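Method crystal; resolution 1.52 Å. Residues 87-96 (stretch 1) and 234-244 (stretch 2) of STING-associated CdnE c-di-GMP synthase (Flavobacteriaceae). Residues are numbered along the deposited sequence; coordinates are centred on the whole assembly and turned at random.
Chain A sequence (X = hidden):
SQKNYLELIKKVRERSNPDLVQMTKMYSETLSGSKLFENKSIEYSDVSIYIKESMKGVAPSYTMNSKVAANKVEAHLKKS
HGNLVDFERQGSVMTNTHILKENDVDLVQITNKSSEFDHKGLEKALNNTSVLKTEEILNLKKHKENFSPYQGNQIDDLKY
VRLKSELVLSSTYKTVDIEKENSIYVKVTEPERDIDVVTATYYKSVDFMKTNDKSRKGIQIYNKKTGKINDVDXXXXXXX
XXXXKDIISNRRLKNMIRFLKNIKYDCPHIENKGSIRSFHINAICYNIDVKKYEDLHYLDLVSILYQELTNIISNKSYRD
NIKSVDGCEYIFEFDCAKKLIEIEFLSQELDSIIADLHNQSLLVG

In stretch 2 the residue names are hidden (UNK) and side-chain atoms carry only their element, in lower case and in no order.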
# COMPACT_ATOMS: atom_id res chain seq x y z
N PHE A 87 18.32 4.59 -0.64
CA PHE A 87 17.09 5.19 -1.12
C PHE A 87 16.09 4.13 -1.50
O PHE A 87 16.42 3.21 -2.26
CB PHE A 87 17.34 6.10 -2.32
CG PHE A 87 18.21 7.29 -1.99
CD1 PHE A 87 17.61 8.39 -1.36
CD2 PHE A 87 19.59 7.32 -2.27
CE1 PHE A 87 18.37 9.48 -0.99
CE2 PHE A 87 20.34 8.41 -1.90
CZ PHE A 87 19.73 9.47 -1.25
N GLU A 88 14.86 4.32 -1.05
CA GLU A 88 13.77 3.42 -1.38
C GLU A 88 12.50 4.24 -1.61
O GLU A 88 12.53 5.47 -1.70
CB GLU A 88 13.56 2.41 -0.23
CG GLU A 88 14.76 1.48 0.05
CD GLU A 88 15.09 0.51 -1.10
OE1 GLU A 88 14.25 0.26 -2.01
OE2 GLU A 88 16.22 -0.01 -1.05
N ARG A 89 11.37 3.54 -1.82
CA ARG A 89 10.09 4.19 -2.07
C ARG A 89 9.01 3.51 -1.26
O ARG A 89 9.10 2.32 -0.96
CB ARG A 89 9.68 4.08 -3.56
CG ARG A 89 10.66 4.70 -4.57
CD ARG A 89 10.74 6.20 -4.42
NE ARG A 89 11.61 6.68 -5.51
CZ ARG A 89 12.94 6.85 -5.39
NH1 ARG A 89 13.53 6.63 -4.22
NH2 ARG A 89 13.68 7.24 -6.44
N GLN A 90 7.95 4.25 -0.92
CA GLN A 90 6.81 3.63 -0.25
C GLN A 90 5.54 4.28 -0.74
O GLN A 90 5.55 5.32 -1.41
CB GLN A 90 6.85 3.73 1.27
CG GLN A 90 6.85 5.19 1.82
CD GLN A 90 6.78 5.29 3.31
OE1 GLN A 90 7.12 4.36 4.04
NE2 GLN A 90 6.30 6.44 3.79
N GLY A 91 4.43 3.61 -0.40
CA GLY A 91 3.13 4.18 -0.78
C GLY A 91 2.35 3.26 -1.73
O GLY A 91 2.90 2.40 -2.38
N SER A 92 1.04 3.46 -1.79
CA SER A 92 0.20 2.66 -2.67
C SER A 92 0.56 2.83 -4.14
O SER A 92 0.28 1.93 -4.95
CB SER A 92 -1.27 2.98 -2.46
OG SER A 92 -1.51 4.32 -2.71
N VAL A 93 1.22 3.93 -4.53
CA VAL A 93 1.61 4.08 -5.92
C VAL A 93 2.61 2.98 -6.30
O VAL A 93 2.63 2.51 -7.44
CB VAL A 93 2.15 5.50 -6.16
CG1 VAL A 93 2.73 5.60 -7.58
CG2 VAL A 93 1.02 6.56 -5.99
N MSE A 94 3.36 2.46 -5.31
CA MSE A 94 4.32 1.41 -5.62
C MSE A 94 3.72 0.02 -5.91
O MSE A 94 4.42 -0.85 -6.40
CB MSE A 94 5.34 1.25 -4.48
CG MSE A 94 6.32 2.42 -4.43
SE MSE A 94 7.41 2.62 -6.05
CE MSE A 94 8.51 1.09 -5.85
N THR A 95 2.45 -0.16 -5.59
CA THR A 95 1.69 -1.33 -6.06
C THR A 95 0.66 -0.97 -7.09
O THR A 95 -0.17 -1.82 -7.47
CB THR A 95 1.01 -2.03 -4.88
OG1 THR A 95 0.29 -1.08 -4.11
CG2 THR A 95 2.05 -2.70 -3.92
N ASN A 96 0.63 0.30 -7.52
CA ASN A 96 -0.40 0.82 -8.42
C ASN A 96 -1.79 0.54 -7.88
O ASN A 96 -2.73 0.29 -8.67
CB ASN A 96 -0.27 0.23 -9.84
CG ASN A 96 -1.13 0.98 -10.84
OD1 ASN A 96 -1.31 2.21 -10.70
ND2 ASN A 96 -1.74 0.24 -11.84
N UNK A 234 6.71 -1.50 8.08
CA UNK A 234 7.23 -2.43 7.07
C UNK A 234 6.62 -2.15 5.69
O UNK A 234 5.92 -2.99 5.09
c UNK A 234 9.05 -4.63 8.73
c UNK A 234 7.07 -4.25 9.99
c UNK A 234 9.11 -4.97 11.08
c UNK A 234 6.96 -3.88 7.51
c UNK A 234 7.78 -4.59 11.17
c UNK A 234 9.75 -4.96 9.87
c UNK A 234 7.69 -4.28 8.77
o UNK A 234 9.81 -5.31 12.26
N UNK A 235 6.85 -0.95 5.15
CA UNK A 235 6.20 -0.60 3.88
C UNK A 235 6.65 -1.48 2.73
O UNK A 235 5.88 -1.72 1.77
c UNK A 235 6.64 0.86 3.64
c UNK A 235 7.97 0.96 4.42
c UNK A 235 7.74 0.13 5.67
N UNK A 236 7.90 -1.94 2.75
CA UNK A 236 8.37 -2.71 1.61
C UNK A 236 7.78 -4.11 1.62
O UNK A 236 7.72 -4.76 0.58
c UNK A 236 10.18 -0.30 1.23
c UNK A 236 10.53 -1.45 1.94
c UNK A 236 10.73 0.97 1.54
c UNK A 236 11.43 -1.32 3.02
c UNK A 236 11.64 1.08 2.61
c UNK A 236 9.92 -2.75 1.62
c UNK A 236 12.00 -0.06 3.32
N UNK A 237 7.38 -4.59 2.80
CA UNK A 237 6.80 -5.92 2.91
C UNK A 237 5.38 -5.93 2.36
O UNK A 237 4.99 -6.87 1.66
c UNK A 237 7.37 -8.74 3.85
c UNK A 237 6.81 -6.33 4.39
c UNK A 237 6.60 -8.07 6.15
c UNK A 237 6.48 -7.78 4.67
N UNK A 238 4.60 -4.88 2.66
CA UNK A 238 3.29 -4.74 2.04
C UNK A 238 3.41 -4.66 0.53
O UNK A 238 2.64 -5.33 -0.20
c UNK A 238 2.58 -3.51 2.58
o UNK A 238 2.23 -3.77 3.91
N UNK A 239 4.34 -3.86 0.04
CA UNK A 239 4.50 -3.72 -1.41
C UNK A 239 4.82 -5.06 -2.03
O UNK A 239 4.19 -5.49 -3.01
c UNK A 239 6.20 -0.26 -1.27
c UNK A 239 6.05 -2.81 -3.19
c UNK A 239 5.59 -2.67 -1.75
c UNK A 239 5.07 -1.29 -1.42
N UNK A 240 5.84 -5.76 -1.51
CA UNK A 240 6.24 -7.02 -2.10
C UNK A 240 5.10 -8.02 -2.05
O UNK A 240 4.85 -8.72 -3.04
c UNK A 240 7.48 -7.55 -1.39
c UNK A 240 8.03 -8.86 -2.00
c UNK A 240 8.71 -8.66 -3.36
o UNK A 240 8.89 -7.51 -3.80
o UNK A 240 9.06 -9.69 -3.98
N UNK A 241 4.41 -8.12 -0.91
CA UNK A 241 3.41 -9.18 -0.79
C UNK A 241 2.19 -8.91 -1.69
O UNK A 241 1.65 -9.86 -2.27
c UNK A 241 4.04 -10.11 1.50
n UNK A 241 4.56 -11.03 3.66
c UNK A 241 3.57 -10.17 2.97
c UNK A 241 3.00 -9.34 0.68
c UNK A 241 4.55 -11.26 4.97
n UNK A 241 3.65 -10.71 5.79
n UNK A 241 5.49 -12.08 5.47
N UNK A 242 1.74 -7.64 -1.77
CA UNK A 242 0.64 -7.33 -2.69
C UNK A 242 1.05 -7.60 -4.13
O UNK A 242 0.28 -8.20 -4.92
c UNK A 242 0.17 -5.89 -2.47
c UNK A 242 -0.73 -4.37 -0.62
c UNK A 242 -0.56 -5.86 -1.11
c UNK A 242 -0.75 -5.44 -3.60
N UNK A 243 2.27 -7.20 -4.51
CA UNK A 243 2.69 -7.44 -5.90
C UNK A 243 2.78 -8.93 -6.20
O UNK A 243 2.33 -9.40 -7.27
c UNK A 243 3.81 -5.21 -6.34
o UNK A 243 2.69 -4.74 -6.62
c UNK A 243 4.01 -6.71 -6.16
n UNK A 243 4.89 -4.43 -6.16
N UNK A 244 3.31 -9.71 -5.25
CA UNK A 244 3.43 -11.16 -5.47
C UNK A 244 2.07 -11.82 -5.52
O UNK A 244 1.78 -12.64 -6.41
c UNK A 244 4.08 -13.23 -4.32
c UNK A 244 4.30 -11.77 -4.36
c UNK A 244 5.68 -11.42 -4.63
O HOH W 1 4.32 1.08 1.12

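Position 234 carries one carbon leading to a six-carbon ring that bears a single oxygen. Its CA-to-CB bond points away from stretch 1 and nothing there touches it. A hydroxylated six-membered ring identifies Tyr 234, which occupies the N-cap position of the helix that follows.

At position 235, three side-chain carbons close a ring onto the backbone nitrogen, a construction unique to proline, and one of them meets the side-chain oxygen of Gln 90. The CA-to-CB bond of Pro 235 points toward stretch 1, and CG of Pro 235 lies 3.5 Å from OE1 of Gln 90. Without an amide hydrogen, proline is well suited to the first turn of a helix, where no carbonyl waits to accept one.

Position 236 has one carbon followed by a ring of six carbons with no heteroatom, and the ring meets Glu 88 and the carbonyl of Arg 89: this is Phe 236. Its CA-to-CB bond runs sideways to stretch 1, but the ring at its end comes nearer. CE1 of Phe 236 sits 3.3 Å from O of Arg 89, which approaches the ring edge near its plane, and 3.6 Å from CB of Glu 88.

Position 237 shows four carbons forked at the second, out of reach of stretch 1; this is Leu 237, buried in the structure. Position 238, with one carbon and one oxygen, is Ser 238, whose side chain makes no contact with stretch 1.

Four carbons forked at the first, one arm two carbons long and ending against Met 94 and the carbonyl of Arg 89, mark position 239 as Ile 239. The CA-to-CB bond is sideways, but the end of the side chain comes nearer stretch 1, where CD1 of Ile 239 lies 3.7 Å from CB of Met 94, a selenomethionine, and 3.9 Å from O of Arg 89. The backbone contributes too, with O of Ile 239 lying 3.6 Å from CG2 of Thr 95.

Position 240 has three carbons, the third carrying two oxygens, and is Glu 240, exposed and directed away. Position 241 has three carbons, a nitrogen and a carbon bearing two more nitrogens; this guanidinium belongs to Arg 241, also directed away.

Position 242 repeats the pattern of four carbons forked at the first with one two-carbon arm, and its short arm meets the methyl of Thr 95. This is Ile 242, its CA-to-CB bond pointing toward stretch 1, with CG2 of Ile 242 3.9 Å from CG2 of Thr 95.

Two carbons, the second carrying one oxygen near Thr 95 and one nitrogen near the carbonyl of Met 94, make position 243 Asn 243. OD1 of Asn 243 is 3.4 Å from CG2 of Thr 95 and ND2 of Asn 243 is 3.6 Å from O of Met 94; neither contact is a hydrogen bond. Position 244, one carbon carrying two more, is Val 244, out of reach of stretch 1 and touching a crystal neighbour.

The contact buries 429 Å², both sides summed, and contains no direct hydrogen bond. Pro 235 and Phe 236 meet the strand, Ile 239 spans from its end to the 3-10 segment, and Ile 242 and Asn 243 join Ile 239 around the methyl group of Thr 95. One water links the backbones, its oxygen accepting from N of Gly 91 at 3.0 Å and donating to O of Pro 235 at 3.3 Å. The contact between the two stretches thus consists of van der Waals packing plus this water bridge.

Stretch 2 (234-244) YPFLSIERINV
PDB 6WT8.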